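Pyrroline carboxylate reductase (Plasmodium falciparum, PDB 2RCY) probably catalyses the NADPH-dependent reduction of pyrroline-5-carboxylate to proline, the last step of proline biosynthesis. Local coordinates at residues Met113-Pro117 with Ser166-Pro170. Sequence-based numbering, arbitrary orientation.
Sequences MPNTP and SGCGP. With NAP (NADP nicotinamide-adenine-dinucleotide phosphate), chain G.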
# COMPACT_ATOMS: atom_id res chain seq x y z
N MSE A 113 -22.52 -5.50 -30.68
CA MSE A 113 -22.31 -5.54 -29.24
C MSE A 113 -23.38 -4.72 -28.50
O MSE A 113 -23.34 -3.49 -28.52
CB MSE A 113 -20.90 -5.07 -28.88
CG MSE A 113 -20.52 -5.22 -27.40
SE MSE A 113 -20.90 -6.98 -26.65
CE MSE A 113 -19.95 -8.11 -27.93
N PRO A 114 -24.36 -5.41 -27.88
CA PRO A 114 -25.45 -4.79 -27.15
C PRO A 114 -25.21 -4.67 -25.65
O PRO A 114 -24.17 -5.09 -25.15
CB PRO A 114 -26.60 -5.76 -27.41
CG PRO A 114 -25.93 -7.11 -27.53
CD PRO A 114 -24.48 -6.88 -27.88
N ASN A 115 -26.18 -4.09 -24.94
CA ASN A 115 -26.25 -4.17 -23.48
C ASN A 115 -27.68 -4.38 -22.99
O ASN A 115 -28.63 -4.16 -23.75
CB ASN A 115 -25.57 -2.96 -22.81
CG ASN A 115 -26.19 -1.63 -23.21
OD1 ASN A 115 -27.30 -1.57 -23.73
ND2 ASN A 115 -25.47 -0.55 -22.94
N THR A 116 -27.84 -4.81 -21.74
CA THR A 116 -29.16 -5.16 -21.19
C THR A 116 -30.22 -4.04 -21.16
O THR A 116 -31.41 -4.34 -21.29
CB THR A 116 -29.06 -5.83 -19.78
OG1 THR A 116 -28.36 -4.96 -18.88
CG2 THR A 116 -28.35 -7.17 -19.86
N PRO A 117 -29.80 -2.76 -20.98
CA PRO A 117 -30.73 -1.63 -21.08
C PRO A 117 -31.65 -1.59 -22.30
O PRO A 117 -32.61 -0.81 -22.32
CB PRO A 117 -29.79 -0.42 -21.11
CG PRO A 117 -28.66 -0.84 -20.28
CD PRO A 117 -28.45 -2.30 -20.60
N SER A 166 -19.53 0.02 -23.44
CA SER A 166 -20.95 -0.07 -23.75
C SER A 166 -21.57 -1.40 -23.31
O SER A 166 -22.64 -1.41 -22.70
CB SER A 166 -21.18 0.18 -25.24
OG SER A 166 -22.53 -0.05 -25.60
N GLY A 167 -20.90 -2.50 -23.63
CA GLY A 167 -21.39 -3.83 -23.27
C GLY A 167 -21.31 -4.12 -21.78
O GLY A 167 -22.29 -4.55 -21.18
N CYS A 168 -20.14 -3.86 -21.19
CA CYS A 168 -19.89 -4.12 -19.77
C CYS A 168 -20.31 -2.96 -18.87
O CYS A 168 -20.53 -3.15 -17.68
CB CYS A 168 -18.41 -4.41 -19.54
SG CYS A 168 -17.79 -5.83 -20.42
N GLY A 169 -20.41 -1.77 -19.47
CA GLY A 169 -20.74 -0.54 -18.75
C GLY A 169 -21.84 -0.60 -17.70
O GLY A 169 -21.64 -0.13 -16.58
N PRO A 170 -23.01 -1.19 -18.05
CA PRO A 170 -24.10 -1.25 -17.06
C PRO A 170 -23.65 -1.76 -15.70
O PRO A 170 -24.08 -1.22 -14.68
CB PRO A 170 -25.09 -2.22 -17.71
CG PRO A 170 -24.88 -2.04 -19.16
CD PRO A 170 -23.41 -1.80 -19.33
PA NAP G . -26.30 -16.85 -20.49
O1A NAP G . -27.29 -16.13 -19.61
O2A NAP G . -25.58 -18.06 -19.95
O5B NAP G . -27.04 -17.23 -21.87
C5B NAP G . -26.73 -18.40 -22.62
C4B NAP G . -28.04 -19.06 -23.02
O4B NAP G . -27.86 -19.91 -24.15
C3B NAP G . -28.59 -19.92 -21.89
O3B NAP G . -29.88 -19.42 -21.50
C2B NAP G . -28.71 -21.32 -22.46
O2B NAP G . -29.96 -21.93 -22.12
C1B NAP G . -28.60 -21.12 -23.97
N9A NAP G . -27.91 -22.24 -24.66
C8A NAP G . -27.01 -23.10 -24.14
N7A NAP G . -26.62 -23.97 -25.10
C5A NAP G . -27.28 -23.65 -26.23
C6A NAP G . -27.28 -24.18 -27.52
N6A NAP G . -26.50 -25.24 -27.83
N1A NAP G . -28.08 -23.62 -28.46
C2A NAP G . -28.86 -22.56 -28.17
N3A NAP G . -28.87 -22.04 -26.93
C4A NAP G . -28.09 -22.56 -25.95
O3 NAP G . -25.20 -15.79 -21.00
PN NAP G . -25.60 -14.31 -21.49
O1N NAP G . -25.20 -13.34 -20.41
O2N NAP G . -27.03 -14.32 -22.00
O5D NAP G . -24.61 -14.06 -22.73
C5D NAP G . -24.80 -14.69 -24.00
C4D NAP G . -23.93 -13.97 -25.03
O4D NAP G . -24.27 -12.58 -25.08
C3D NAP G . -22.45 -14.05 -24.69
O3D NAP G . -21.74 -14.50 -25.85
C2D NAP G . -22.04 -12.64 -24.32
O2D NAP G . -20.73 -12.30 -24.81
C1D NAP G . -23.10 -11.77 -24.99
N1N NAP G . -23.37 -10.52 -24.26
C2N NAP G . -23.91 -10.55 -23.03
C3N NAP G . -24.17 -9.36 -22.35
C7N NAP G . -24.78 -9.40 -20.98
O7N NAP G . -25.02 -10.56 -20.37
N7N NAP G . -25.09 -8.32 -20.41
C4N NAP G . -23.87 -8.14 -22.96
C5N NAP G . -23.31 -8.14 -24.23
C6N NAP G . -23.07 -9.36 -24.86
P2B NAP G . -30.20 -22.67 -20.70
O1X NAP G . -31.44 -23.49 -20.94
O2X NAP G . -28.94 -23.49 -20.48
O3X NAP G . -30.39 -21.54 -19.72
O HOH W 1 -22.96 -2.51 -26.02
O HOH W 2 -24.81 -5.44 -20.89
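Asn115 makes the direct hydrogen bond between the two segments, from ND2 to the backbone O of Ser166 (3.0 Å). The bond is bent, 145° at the hydrogen, and the donor is tilted out of the carbonyl plane. A chi1 of 59° tucks CG over the backbone and places the amide beside the Ser166 carbonyl. Asn115 OD1 accepts from Ser124 N, so both ends of the amide are held. A weaker CA-H...O contact joins Gly167 CA to Pro114 O (3.6 Å).

Two waters add polar links. One donates to Met113 O and lies against Ser166 OG, which also meets Ser124 OG. The other donates to Gly167 O (2.7 Å) and accepts from Thr116 N. This water lies 2.9 Å from NADP N7N as modelled.

Apolar packing centres on Pro170. Its CG touches Asn115 CB and lies 3.9 Å from Pro117 CD, the two proline rings crossing at about a right angle. Thr201 of the second subunit packs on Pro170.

The selenium SE of Met113, modelled as selenomethionine, lies 3.6 Å from C5N of the nicotinamide. The contact joins the Rossmann-type coenzyme domain to the helical dimerisation region at the nicotinamide end of the NADP pocket.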